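Side-chain contacts in TarM (Staphylococcus aureus subsp. aureus 21178, PDB 4X7R), which is a bacterial enzyme of the glycosyltransferase group 1 family with a GT-B fold, built from two Rossmann-like domains with a large antiparallel beta-sheet inserted in the first: residues Asp42-Gly45 against Asn46-Glu49; Asn255-Asp258 against Thr259-Lys263. The protein carries 1 engineered substitution. All coordinates share one frame; numbering follows the deposited sequence.

In the fold
Both contacts belong to loops that follow strands of the same seven-stranded parallel sheet. Contact 1 comes first along the chain, in the turn that carries strand 36-40 into helix 47-56; contact 2 follows some two hundred residues later, between strand 243-247 and helix 264-271. They lie on opposite sides of the chain's centre, their centres 35 Å apart and nearest atoms about 21 Å apart. Both loops leave the sheet at its C-terminal edge, where ligands lie in GT-B proteins: the side chain of Asp-42 is about 5 Å from 2-deoxy-3,6-di-O-sulfo-2-(sulfoamino)-alpha-D-glucopyranose, that of Asn-255 about 6 Å from 2-deoxy-6-O-sulfo-2-(sulfoamino)-alpha-D-glucopyranose, that of Lys-263 about 6 Å from (2S)-2,3-dihydroxypropyl 2-acetamido-2-deoxy-alpha-D-glucopyranoside.

Contact 1 of 2, residues Asp42-Gly45 against Asn46-Glu49; sequences DYKG and NYDE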
loop_
_atom_site.group_PDB
_atom_site.type_symbol
_atom_site.label_atom_id
_atom_site.label_comp_id
_atom_site.label_asym_id
_atom_site.label_seq_id
_atom_site.Cartn_x
_atom_site.Cartn_y
_atom_site.Cartn_z
ATOM N N ASP A 42 -5.751 -7.520 -7.047
ATOM C CA ASP A 42 -6.868 -7.722 -6.136
ATOM C C ASP A 42 -8.210 -7.450 -6.831
ATOM O O ASP A 42 -8.274 -6.861 -7.920
ATOM C CB ASP A 42 -6.736 -6.772 -4.921
ATOM C CG ASP A 42 -6.893 -5.317 -5.317
ATOM O OD1 ASP A 42 -6.322 -4.920 -6.355
ATOM O OD2 ASP A 42 -7.568 -4.571 -4.577
ATOM N N TYR A 43 -9.276 -7.785 -6.119
ATOM C CA TYR A 43 -10.631 -7.579 -6.555
ATOM C C TYR A 43 -11.246 -6.470 -5.718
ATOM O O TYR A 43 -11.257 -6.544 -4.489
ATOM C CB TYR A 43 -11.468 -8.885 -6.397
ATOM C CG TYR A 43 -12.908 -8.641 -6.789
ATOM C CD1 TYR A 43 -13.277 -8.539 -8.127
ATOM C CD2 TYR A 43 -13.879 -8.390 -5.820
ATOM C CE1 TYR A 43 -14.592 -8.262 -8.492
ATOM C CE2 TYR A 43 -15.190 -8.089 -6.170
ATOM C CZ TYR A 43 -15.548 -8.041 -7.506
ATOM O OH TYR A 43 -16.830 -7.700 -7.845
ATOM N N LYS A 44 -11.778 -5.462 -6.379
ATOM C CA LYS A 44 -12.557 -4.401 -5.735
ATOM C C LYS A 44 -13.787 -4.223 -6.613
ATOM O O LYS A 44 -13.677 -4.314 -7.834
ATOM C CB LYS A 44 -11.788 -3.066 -5.654
ATOM C CG LYS A 44 -10.748 -3.016 -4.545
ATOM C CD LYS A 44 -10.258 -1.574 -4.320
ATOM C CE LYS A 44 -9.236 -1.502 -3.197
ATOM N NZ LYS A 44 -7.897 -1.976 -3.633
ATOM N N GLY A 45 -14.931 -4.001 -5.980
ATOM C CA GLY A 45 -16.176 -3.726 -6.671
ATOM C C GLY A 45 -16.227 -2.286 -7.174
ATOM O O GLY A 45 -16.930 -2.009 -8.144
ATOM N N ASN A 46 -15.457 -1.349 -6.547
ATOM C CA ASN A 46 -15.431 0.091 -6.870
ATOM C C ASN A 46 -14.019 0.651 -7.230
ATOM O O ASN A 46 -13.650 1.732 -6.754
ATOM C CB ASN A 46 -16.013 0.872 -5.676
ATOM C CG ASN A 46 -15.138 0.886 -4.421
ATOM O OD1 ASN A 46 -14.260 0.038 -4.211
ATOM N ND2 ASN A 46 -15.323 1.892 -3.583
ATOM N N TYR A 47 -13.256 -0.045 -8.084
ATOM C CA TYR A 47 -11.918 0.422 -8.460
ATOM C C TYR A 47 -11.879 1.780 -9.167
ATOM O O TYR A 47 -10.980 2.594 -8.907
ATOM C CB TYR A 47 -11.134 -0.622 -9.259
ATOM C CG TYR A 47 -9.895 -1.093 -8.539
ATOM C CD1 TYR A 47 -9.003 -0.181 -7.972
ATOM C CD2 TYR A 47 -9.594 -2.448 -8.446
ATOM C CE1 TYR A 47 -7.872 -0.613 -7.283
ATOM C CE2 TYR A 47 -8.448 -2.888 -7.787
ATOM C CZ TYR A 47 -7.586 -1.964 -7.218
ATOM O OH TYR A 47 -6.484 -2.390 -6.526
ATOM N N ASP A 48 -12.879 2.034 -10.033
ATOM C CA ASP A 48 -13.048 3.282 -10.779
ATOM C C ASP A 48 -13.084 4.483 -9.823
ATOM O O ASP A 48 -12.415 5.482 -10.078
ATOM C CB ASP A 48 -14.318 3.179 -11.668
ATOM C CG ASP A 48 -14.691 4.405 -12.488
ATOM O OD1 ASP A 48 -13.763 5.093 -12.997
ATOM O OD2 ASP A 48 -15.914 4.651 -12.666
ATOM N N GLU A 49 -13.783 4.354 -8.685
ATOM C CA GLU A 49 -13.859 5.410 -7.667
ATOM C C GLU A 49 -12.542 5.625 -6.909
ATOM O O GLU A 49 -12.270 6.755 -6.481
ATOM C CB GLU A 49 -15.022 5.167 -6.686
ATOM C CG GLU A 49 -16.422 5.327 -7.280
ATOM C CD GLU A 49 -16.643 6.394 -8.347
ATOM O OE1 GLU A 49 -16.732 6.013 -9.537
ATOM O OE2 GLU A 49 -16.753 7.595 -8.003
#
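With CG of Asp-42 set between its backbone N and carbonyl carbon (chi1 67°), the carboxylate reaches the hydroxyl of Tyr-47; Lys-44, its CG beside the backbone N and its chain extended until a bend at chi4 (77°), passes obliquely over one face of the ring and turns its ammonium to both. The phenol donates a short hydrogen bond from Tyr-47 OH to Asp-42 OD1, 2.5 Å, received on the syn lone pair, with the carboxylate plane 89° from the ring plane. The other oxygen takes the lysine: Lys-44 NZ lies 2.8 Å from Asp-42 OD2, a salt bridge with a hydrogen bond in it, again on the syn side. A weak bond of 3.2 Å from Lys-44 NZ to Tyr-47 OH closes the triangle. Lys-44 CD sits 3.9 Å from the centroid of the Tyr-47 ring, almost on its normal, as a CH-pi contact. Glu-10 forms a second salt bridge with Lys-44, so the ammonium is shared between two carboxylates, which would probably favour its charged form. Leu-11 supplies a carbonyl to Lys-44 and a backbone N-H to the phenol oxygen. The side chain of Asp-42 lies about 5 Å from a bound 2-deoxy-3,6-di-O-sulfo-2-(sulfoamino)-alpha-D-glucopyranose. The cluster thus ties the strand-to-helix loop of beta-alpha unit 36-40/47-56, in the N-terminal Rossmann-like domain, to the loop after strand 3-7, while Met-66 and Asn-68 of strand 66-68 touch the tyrosine.

Contact 2 of 2, residues Asn255-Asp258 against Thr259-Lys263; sequences NFDD and TGAFK
A tight turn through Asp-258, Thr-259 and Gly-260, with the Asp-257 carboxylate inside it, shapes the loop between strand 243-247 and helix 264-271 in this GT-B protein. The Asp-257 carboxylate, with CG anti to the backbone N (chi1 179°), points into the bend. Thr-259 OG1 donates to Asp-257 OD1 at 2.7 Å, on the syn lone pair, and the two side chains cross at about a right angle. The second oxygen faces the backbone beyond: Ala-261 N gives Asp-257 OD2 a weak, bent bond of 2.9 Å, and Gly-260 N lies 2.8 Å from the same Asp-257 OD2. Gly-260 turns the chain here with a positive phi, a conformation that glycine adopts readily. Farther down, where the chain runs back beside its start, Lys-263 stretches across to Asn-255. Its ammonium also donates to the carbonyl of Asn-251, its strongest polar partner, and weakly to that of His-253, so the asparagine adds a further oxygen to a group already held by backbone. Tyr-402 and Thr-330 touch the asparagine from loops elsewhere in the chain. Lys-263 NZ meets Asn-255 OD1 at 2.8 Å from above the amide's carbonyl plane, 37° out of it and with a C=O...N angle of 107°.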
loop_
_atom_site.group_PDB
_atom_site.type_symbol
_atom_site.label_atom_id
_atom_site.label_comp_id
_atom_site.label_asym_id
_atom_site.label_seq_id
_atom_site.Cartn_x
_atom_site.Cartn_y
_atom_site.Cartn_z
ATOM N N ASN A 255 11.708 -8.553 10.775
ATOM C CA ASN A 255 11.470 -7.518 11.776
ATOM C C ASN A 255 11.290 -8.178 13.105
ATOM O O ASN A 255 10.766 -9.292 13.153
ATOM C CB ASN A 255 10.206 -6.733 11.438
ATOM C CG ASN A 255 10.234 -6.111 10.060
ATOM O OD1 ASN A 255 11.267 -5.625 9.578
ATOM N ND2 ASN A 255 9.081 -6.078 9.417
ATOM N N PHE A 256 11.724 -7.498 14.183
ATOM C CA PHE A 256 11.616 -7.968 15.577
ATOM C C PHE A 256 12.143 -9.402 15.748
ATOM O O PHE A 256 11.484 -10.254 16.340
ATOM C CB PHE A 256 10.171 -7.787 16.097
ATOM C CG PHE A 256 9.609 -6.409 15.841
ATOM C CD1 PHE A 256 10.105 -5.299 16.519
ATOM C CD2 PHE A 256 8.609 -6.214 14.901
ATOM C CE1 PHE A 256 9.597 -4.025 16.270
ATOM C CE2 PHE A 256 8.097 -4.941 14.659
ATOM C CZ PHE A 256 8.594 -3.855 15.348
ATOM N N ASP A 257 13.333 -9.656 15.185
ATOM C CA ASP A 257 13.978 -10.963 15.194
ATOM C C ASP A 257 15.440 -10.844 15.590
ATOM O O ASP A 257 16.168 -9.998 15.051
ATOM C CB ASP A 257 13.837 -11.617 13.809
ATOM C CG ASP A 257 14.499 -12.972 13.687
ATOM O OD1 ASP A 257 13.922 -13.958 14.179
ATOM O OD2 ASP A 257 15.644 -13.033 13.187
ATOM N N ASP A 258 15.867 -11.697 16.542
ATOM C CA ASP A 258 17.244 -11.712 17.022
ATOM C C ASP A 258 18.030 -12.904 16.469
ATOM O O ASP A 258 19.248 -12.968 16.636
ATOM C CB ASP A 258 17.284 -11.624 18.558
ATOM C CG ASP A 258 16.518 -10.437 19.117
ATOM O OD1 ASP A 258 16.555 -9.347 18.481
ATOM O OD2 ASP A 258 15.854 -10.600 20.162
ATOM N N THR A 259 17.341 -13.804 15.743
ATOM C CA THR A 259 17.950 -14.988 15.125
ATOM C C THR A 259 18.624 -14.685 13.792
ATOM O O THR A 259 19.316 -15.553 13.254
ATOM C CB THR A 259 16.964 -16.161 15.018
ATOM O OG1 THR A 259 15.918 -15.839 14.104
ATOM C CG2 THR A 259 16.390 -16.547 16.341
ATOM N N GLY A 260 18.408 -13.477 13.270
ATOM C CA GLY A 260 19.002 -13.060 12.009
ATOM C C GLY A 260 18.239 -13.476 10.764
ATOM O O GLY A 260 18.690 -13.169 9.648
ATOM N N ALA A 261 17.048 -14.133 10.949
ATOM C CA ALA A 261 16.156 -14.594 9.873
ATOM C C ALA A 261 15.868 -13.533 8.783
ATOM O O ALA A 261 15.823 -12.336 9.070
ATOM C CB ALA A 261 14.835 -15.083 10.466
ATOM N N PHE A 262 15.632 -13.992 7.556
ATOM C CA PHE A 262 15.288 -13.148 6.410
ATOM C C PHE A 262 13.808 -13.245 6.120
ATOM O O PHE A 262 13.234 -14.305 6.323
ATOM C CB PHE A 262 16.096 -13.582 5.174
ATOM C CG PHE A 262 17.574 -13.353 5.358
ATOM C CD1 PHE A 262 18.083 -12.062 5.500
ATOM C CD2 PHE A 262 18.454 -14.421 5.424
ATOM C CE1 PHE A 262 19.437 -11.849 5.705
ATOM C CE2 PHE A 262 19.821 -14.203 5.622
ATOM C CZ PHE A 262 20.301 -12.916 5.766
ATOM N N LYS A 263 13.186 -12.151 5.648
ATOM C CA LYS A 263 11.765 -12.145 5.266
ATOM C C LYS A 263 11.613 -13.113 4.087
ATOM O O LYS A 263 12.452 -13.101 3.191
ATOM C CB LYS A 263 11.305 -10.735 4.854
ATOM C CG LYS A 263 11.347 -9.702 5.974
ATOM C CD LYS A 263 10.859 -8.353 5.507
ATOM C CE LYS A 263 10.429 -7.483 6.665
ATOM N NZ LYS A 263 11.298 -6.281 6.853
#